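Local coordinates for digeranylgeranylglycerophospholipid reductase (Sulfolobus acidocaldarius, PDB 4OPC), which uses FAD to hydrogenate the double bonds of geranylgeranyl chains, turning unsaturated archaeols into the saturated archaeols of archaeal membrane lipids, at residues A123-A136 with R162-I174. Numbering follows the deposited sequence.
With FDA (dihydroflavine-adenine dinucleotide), chain B.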
loop_
_atom_site.group_PDB
_atom_site.type_symbol
_atom_site.label_atom_id
_atom_site.label_comp_id
_atom_site.label_asym_id
_atom_site.label_seq_id
_atom_site.Cartn_x
_atom_site.Cartn_y
_atom_site.Cartn_z
ATOM N N ALA A 123 -3.986 17.697 12.213
ATOM C CA ALA A 123 -5.420 17.618 12.456
ATOM C C ALA A 123 -5.615 16.843 13.754
ATOM O O ALA A 123 -5.323 15.647 13.830
ATOM C CB ALA A 123 -6.141 16.962 11.289
ATOM N N MET A 124 -6.077 17.543 14.782
ATOM C CA MET A 124 -6.152 17.006 16.126
ATOM C C MET A 124 -7.445 16.278 16.399
ATOM O O MET A 124 -7.456 15.281 17.110
ATOM C CB MET A 124 -5.984 18.125 17.148
ATOM C CG MET A 124 -4.555 18.633 17.237
ATOM S SD MET A 124 -3.389 17.324 17.736
ATOM C CE MET A 124 -1.856 18.241 17.928
ATOM N N LYS A 125 -8.548 16.782 15.867
ATOM C CA LYS A 125 -9.806 16.075 16.058
ATOM C C LYS A 125 -10.813 16.435 14.983
ATOM O O LYS A 125 -10.775 17.530 14.421
ATOM C CB LYS A 125 -10.384 16.316 17.449
ATOM C CG LYS A 125 -10.919 17.691 17.667
ATOM C CD LYS A 125 -11.522 17.817 19.063
ATOM C CE LYS A 125 -11.813 19.267 19.405
ATOM N NZ LYS A 125 -12.479 19.415 20.737
ATOM N N PRO A 126 -11.711 15.498 14.674
ATOM C CA PRO A 126 -12.769 15.777 13.701
ATOM C C PRO A 126 -13.800 16.757 14.226
ATOM O O PRO A 126 -14.064 16.833 15.431
ATOM C CB PRO A 126 -13.449 14.414 13.510
ATOM C CG PRO A 126 -12.431 13.418 13.960
ATOM C CD PRO A 126 -11.692 14.081 15.077
ATOM N N ILE A 127 -14.368 17.529 13.310
ATOM C CA ILE A 127 -15.639 18.180 13.574
ATOM C C ILE A 127 -16.674 17.199 13.052
ATOM O O ILE A 127 -16.661 16.850 11.871
ATOM C CB ILE A 127 -15.779 19.521 12.835
ATOM C CG1 ILE A 127 -14.638 20.464 13.226
ATOM C CG2 ILE A 127 -17.143 20.160 13.134
ATOM C CD1 ILE A 127 -14.561 21.684 12.356
ATOM N N PHE A 128 -17.536 16.710 13.938
ATOM C CA PHE A 128 -18.512 15.698 13.561
ATOM C C PHE A 128 -19.861 16.108 14.112
ATOM O O PHE A 128 -20.030 16.242 15.324
ATOM C CB PHE A 128 -18.117 14.332 14.113
ATOM C CG PHE A 128 -18.998 13.213 13.640
ATOM C CD1 PHE A 128 -18.862 12.703 12.358
ATOM C CD2 PHE A 128 -19.963 12.675 14.471
ATOM C CE1 PHE A 128 -19.681 11.678 11.909
ATOM C CE2 PHE A 128 -20.782 11.643 14.026
ATOM C CZ PHE A 128 -20.636 11.150 12.746
ATOM N N GLU A 129 -20.818 16.347 13.225
ATOM C CA GLU A 129 -22.105 16.862 13.655
ATOM C C GLU A 129 -23.204 16.328 12.750
ATOM O O GLU A 129 -23.025 16.213 11.536
ATOM C CB GLU A 129 -22.061 18.397 13.707
ATOM C CG GLU A 129 -22.969 19.139 12.756
ATOM C CD GLU A 129 -22.587 20.608 12.635
ATOM O OE1 GLU A 129 -21.509 20.988 13.147
ATOM O OE2 GLU A 129 -23.358 21.379 12.024
ATOM N N ASP A 130 -24.325 15.962 13.360
ATOM C CA ASP A 130 -25.472 15.421 12.628
ATOM C C ASP A 130 -25.071 14.295 11.669
ATOM O O ASP A 130 -25.577 14.203 10.550
ATOM C CB ASP A 130 -26.207 16.536 11.882
ATOM C CG ASP A 130 -26.774 17.580 12.818
ATOM O OD1 ASP A 130 -27.122 17.225 13.963
ATOM O OD2 ASP A 130 -26.874 18.755 12.413
ATOM N N GLY A 131 -24.151 13.440 12.112
ATOM C CA GLY A 131 -23.766 12.269 11.348
ATOM C C GLY A 131 -22.739 12.506 10.258
ATOM O O GLY A 131 -22.382 11.580 9.540
ATOM N N TYR A 132 -22.261 13.742 10.130
ATOM C CA TYR A 132 -21.318 14.091 9.073
ATOM C C TYR A 132 -19.995 14.565 9.617
ATOM O O TYR A 132 -19.937 15.312 10.599
ATOM C CB TYR A 132 -21.869 15.240 8.228
ATOM C CG TYR A 132 -22.787 14.831 7.116
ATOM C CD1 TYR A 132 -24.052 14.332 7.384
ATOM C CD2 TYR A 132 -22.395 14.962 5.786
ATOM C CE1 TYR A 132 -24.904 13.960 6.356
ATOM C CE2 TYR A 132 -23.234 14.596 4.758
ATOM C CZ TYR A 132 -24.491 14.099 5.045
ATOM O OH TYR A 132 -25.352 13.737 4.029
ATOM N N VAL A 133 -18.922 14.170 8.953
ATOM C CA VAL A 133 -17.656 14.863 9.140
ATOM C C VAL A 133 -17.792 16.220 8.466
ATOM O O VAL A 133 -18.222 16.309 7.305
ATOM C CB VAL A 133 -16.501 14.091 8.504
ATOM C CG1 VAL A 133 -15.216 14.929 8.551
ATOM C CG2 VAL A 133 -16.309 12.749 9.213
ATOM N N LYS A 134 -17.452 17.280 9.197
ATOM C CA LYS A 134 -17.638 18.640 8.692
ATOM C C LYS A 134 -16.351 19.455 8.668
ATOM O O LYS A 134 -16.377 20.644 8.361
ATOM C CB LYS A 134 -18.728 19.363 9.492
ATOM C CG LYS A 134 -20.106 18.719 9.318
ATOM C CD LYS A 134 -21.215 19.719 9.537
ATOM C CE LYS A 134 -22.577 19.118 9.221
ATOM N NZ LYS A 134 -23.669 20.098 9.504
ATOM N N GLY A 135 -15.236 18.812 8.984
ATOM C CA GLY A 135 -13.944 19.479 9.006
ATOM C C GLY A 135 -13.087 18.984 10.151
ATOM O O GLY A 135 -13.225 17.834 10.585
ATOM N N ALA A 136 -12.191 19.838 10.641
ATOM C CA ALA A 136 -11.229 19.420 11.653
ATOM C C ALA A 136 -10.760 20.594 12.486
ATOM O O ALA A 136 -10.742 21.733 12.021
ATOM C CB ALA A 136 -10.041 18.778 11.001
ATOM N N ARG A 162 -3.705 6.427 10.861
ATOM C CA ARG A 162 -5.174 6.528 10.859
ATOM C C ARG A 162 -5.630 7.491 11.940
ATOM O O ARG A 162 -6.597 7.248 12.649
ATOM C CB ARG A 162 -5.814 5.152 11.052
ATOM C CG ARG A 162 -5.469 4.209 9.930
ATOM C CD ARG A 162 -5.718 2.785 10.335
ATOM N NE ARG A 162 -4.596 2.244 11.095
ATOM C CZ ARG A 162 -4.697 1.308 12.031
ATOM N NH1 ARG A 162 -5.886 0.830 12.386
ATOM N NH2 ARG A 162 -3.602 0.870 12.627
ATOM N N SER A 163 -4.912 8.602 12.059
ATOM C CA SER A 163 -4.990 9.422 13.259
ATOM C C SER A 163 -6.190 10.363 13.329
ATOM O O SER A 163 -6.410 11.015 14.356
ATOM C CB SER A 163 -3.707 10.228 13.392
ATOM O OG SER A 163 -3.581 11.116 12.293
ATOM N N PHE A 164 -6.942 10.457 12.244
ATOM C CA PHE A 164 -8.158 11.257 12.237
ATOM C C PHE A 164 -9.393 10.368 12.291
ATOM O O PHE A 164 -10.235 10.515 13.182
ATOM C CB PHE A 164 -8.155 12.152 10.996
ATOM C CG PHE A 164 -9.318 13.099 10.901
ATOM C CD1 PHE A 164 -9.270 14.332 11.531
ATOM C CD2 PHE A 164 -10.430 12.783 10.144
ATOM C CE1 PHE A 164 -10.321 15.226 11.411
ATOM C CE2 PHE A 164 -11.483 13.679 10.032
ATOM C CZ PHE A 164 -11.420 14.896 10.669
ATOM N N ARG A 165 -9.497 9.417 11.365
ATOM C CA ARG A 165 -10.680 8.557 11.330
ATOM C C ARG A 165 -10.837 7.704 12.588
ATOM O O ARG A 165 -11.965 7.343 12.953
ATOM C CB ARG A 165 -10.722 7.695 10.064
ATOM C CG ARG A 165 -9.658 6.605 9.970
ATOM C CD ARG A 165 -9.774 5.918 8.615
ATOM N NE ARG A 165 -8.951 4.717 8.476
ATOM C CZ ARG A 165 -9.300 3.510 8.909
ATOM N NH1 ARG A 165 -10.465 3.329 9.521
ATOM N NH2 ARG A 165 -8.476 2.482 8.736
ATOM N N SER A 166 -9.733 7.395 13.266
ATOM C CA SER A 166 -9.818 6.597 14.488
ATOM C C SER A 166 -10.478 7.367 15.625
ATOM O O SER A 166 -10.802 6.786 16.659
ATOM C CB SER A 166 -8.443 6.120 14.936
ATOM O OG SER A 166 -7.609 7.215 15.263
ATOM N N LYS A 167 -10.681 8.671 15.432
ATOM C CA LYS A 167 -11.288 9.518 16.459
ATOM C C LYS A 167 -12.771 9.747 16.222
ATOM O O LYS A 167 -13.417 10.478 16.980
ATOM C CB LYS A 167 -10.532 10.845 16.565
ATOM C CG LYS A 167 -9.104 10.646 17.060
ATOM C CD LYS A 167 -8.356 11.949 17.255
ATOM C CE LYS A 167 -6.924 11.676 17.675
ATOM N NZ LYS A 167 -6.199 12.931 18.044
ATOM N N LEU A 168 -13.310 9.121 15.181
ATOM C CA LEU A 168 -14.736 9.202 14.896
ATOM C C LEU A 168 -15.488 8.126 15.699
ATOM O O LEU A 168 -14.866 7.202 16.227
ATOM C CB LEU A 168 -14.963 9.030 13.392
ATOM C CG LEU A 168 -14.431 10.182 12.544
ATOM C CD1 LEU A 168 -14.450 9.811 11.066
ATOM C CD2 LEU A 168 -15.262 11.428 12.802
ATOM N N PRO A 169 -16.823 8.250 15.808
ATOM C CA PRO A 169 -17.598 7.270 16.581
ATOM C C PRO A 169 -17.366 5.855 16.079
ATOM O O PRO A 169 -17.417 5.627 14.871
ATOM C CB PRO A 169 -19.040 7.703 16.326
ATOM C CG PRO A 169 -18.935 9.178 16.132
ATOM C CD PRO A 169 -17.653 9.390 15.381
ATOM N N PRO A 170 -17.103 4.908 16.995
ATOM C CA PRO A 170 -16.647 3.569 16.603
ATOM C C PRO A 170 -17.679 2.751 15.828
ATOM O O PRO A 170 -17.297 1.808 15.141
ATOM C CB PRO A 170 -16.319 2.900 17.944
ATOM C CG PRO A 170 -17.125 3.642 18.943
ATOM C CD PRO A 170 -17.166 5.063 18.458
ATOM N N GLU A 171 -18.955 3.112 15.921
ATOM C CA GLU A 171 -19.989 2.380 15.198
ATOM C C GLU A 171 -19.955 2.630 13.682
ATOM O O GLU A 171 -20.543 1.866 12.917
ATOM C CB GLU A 171 -21.380 2.685 15.767
ATOM C CG GLU A 171 -21.883 4.096 15.524
ATOM C CD GLU A 171 -21.480 5.071 16.618
ATOM O OE1 GLU A 171 -20.548 4.762 17.394
ATOM O OE2 GLU A 171 -22.102 6.153 16.702
ATOM N N LEU A 172 -19.260 3.682 13.250
ATOM C CA LEU A 172 -19.202 4.018 11.831
ATOM C C LEU A 172 -18.222 3.119 11.086
ATOM O O LEU A 172 -17.123 2.866 11.567
ATOM C CB LEU A 172 -18.788 5.470 11.635
ATOM C CG LEU A 172 -19.623 6.502 12.382
ATOM C CD1 LEU A 172 -19.139 7.871 11.986
ATOM C CD2 LEU A 172 -21.104 6.320 12.065
ATOM N N PRO A 173 -18.605 2.653 9.890
ATOM C CA PRO A 173 -17.736 1.732 9.143
ATOM C C PRO A 173 -16.397 2.352 8.750
ATOM O O PRO A 173 -15.414 1.643 8.521
ATOM C CB PRO A 173 -18.558 1.410 7.890
ATOM C CG PRO A 173 -19.968 1.708 8.262
ATOM C CD PRO A 173 -19.909 2.847 9.233
ATOM N N ILE A 174 -16.357 3.677 8.691
ATOM C CA ILE A 174 -15.157 4.393 8.304
ATOM C C ILE A 174 -14.072 4.347 9.395
ATOM O O ILE A 174 -12.934 4.778 9.174
ATOM C CB ILE A 174 -15.522 5.865 7.934
ATOM C CG1 ILE A 174 -14.554 6.407 6.886
ATOM C CG2 ILE A 174 -15.638 6.746 9.176
ATOM C CD1 ILE A 174 -14.703 5.727 5.546
HETATM P PA FDA B . 2.318 8.121 4.438
HETATM O O1A FDA B . 2.531 7.471 5.749
HETATM O O2A FDA B . 3.488 8.138 3.462
HETATM O O5B FDA B . 1.873 9.622 4.672
HETATM C C5B FDA B . 0.952 9.958 5.729
HETATM C C4B FDA B . 1.177 11.406 6.076
HETATM O O4B FDA B . 0.152 11.844 6.990
HETATM C C3B FDA B . 2.521 11.712 6.746
HETATM O O3B FDA B . 3.275 12.647 5.978
HETATM C C2B FDA B . 2.129 12.204 8.153
HETATM O O2B FDA B . 3.002 13.208 8.644
HETATM C C1B FDA B . 0.729 12.747 7.912
HETATM N N9A FDA B . -0.174 12.786 9.056
HETATM C C8A FDA B . -0.588 11.725 9.824
HETATM N N7A FDA B . -1.474 12.043 10.740
HETATM C C5A FDA B . -1.663 13.405 10.553
HETATM C C6A FDA B . -2.520 14.335 11.173
HETATM N N6A FDA B . -3.413 14.012 12.110
HETATM N N1A FDA B . -2.501 15.602 10.714
HETATM C C2A FDA B . -1.637 15.924 9.746
HETATM N N3A FDA B . -0.813 15.129 9.060
HETATM C C4A FDA B . -0.896 13.867 9.498
HETATM N N1 FDA B . 5.480 0.827 -1.359
HETATM C C2 FDA B . 5.901 0.867 -2.664
HETATM O O2 FDA B . 5.146 1.209 -3.569
HETATM N N3 FDA B . 7.209 0.540 -2.909
HETATM C C4 FDA B . 8.133 0.063 -2.002
HETATM O O4 FDA B . 9.309 -0.060 -2.338
HETATM C C4X FDA B . 7.630 -0.019 -0.686
HETATM N N5 FDA B . 8.461 -0.443 0.310
HETATM C C5X FDA B . 8.128 -0.224 1.631
HETATM C C6 FDA B . 9.073 -0.393 2.634
HETATM C C7 FDA B . 8.791 -0.093 3.957
HETATM C C7M FDA B . 9.892 -0.170 4.983
HETATM C C8 FDA B . 7.505 0.349 4.305
HETATM C C8M FDA B . 7.189 0.751 5.727
HETATM C C9 FDA B . 6.544 0.502 3.303
HETATM C C9A FDA B . 6.846 0.242 1.971
HETATM N N10 FDA B . 5.911 0.426 0.927
HETATM C C10 FDA B . 6.345 0.410 -0.381
HETATM C "C1'" FDA B . 4.550 0.953 1.192
HETATM C "C2'" FDA B . 4.493 2.470 0.931
HETATM O "O2'" FDA B . 5.622 3.124 1.517
HETATM C "C3'" FDA B . 3.219 3.068 1.533
HETATM O "O3'" FDA B . 2.120 2.254 1.145
HETATM C "C4'" FDA B . 2.887 4.496 1.078
HETATM O "O4'" FDA B . 4.020 5.357 1.181
HETATM C "C5'" FDA B . 1.729 5.066 1.865
HETATM O "O5'" FDA B . 1.509 6.441 1.490
HETATM P P FDA B . 0.456 7.318 2.297
HETATM O O1P FDA B . 0.450 8.649 1.666
HETATM O O2P FDA B . -0.874 6.594 2.450
HETATM O O3P FDA B . 1.038 7.391 3.786
HETATM O O HOH W 1 -4.892 13.318 15.253
#
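The F164 ring lies against P126, the two side chains running past each other in opposite directions, with P126 CG over one face, 3.8 Å from the phenyl centroid and offset toward the rim. Because F164 CG stands anti to its own N (chi1 -176°), the phenyl is laid against one face of the hairpin of strands 121-129 and 132-140; A136 CB comes within 3.6 Å of F164 CE1, while G135 O and V133 CG1 meet the ring edge. Replacing F164 by an alanine would probably leave P126 CG without the face it rests on and open a gap beside A136 and V133. L168 continues this apolar layer, its CD2 against P126 CB at 3.6 Å and its CD1 against V133 CG2. Farther out, P169 lays its CD over one face of F128, while L172 CD1 approaches F128 CZ at 3.7 Å. The extended K167 chain crosses P126 and gives an NZ hydrogen bond of 2.8 Å to M124 O; a water links A123 O, S163 O and K167 NZ. A123 N and O pair with the cofactor's adenine, and S163 OG donates to its N7A. The contact thus packs the loop after strand 153-156 of the Rossmann-type FAD domain on a β-hairpin, one end holding the adenine.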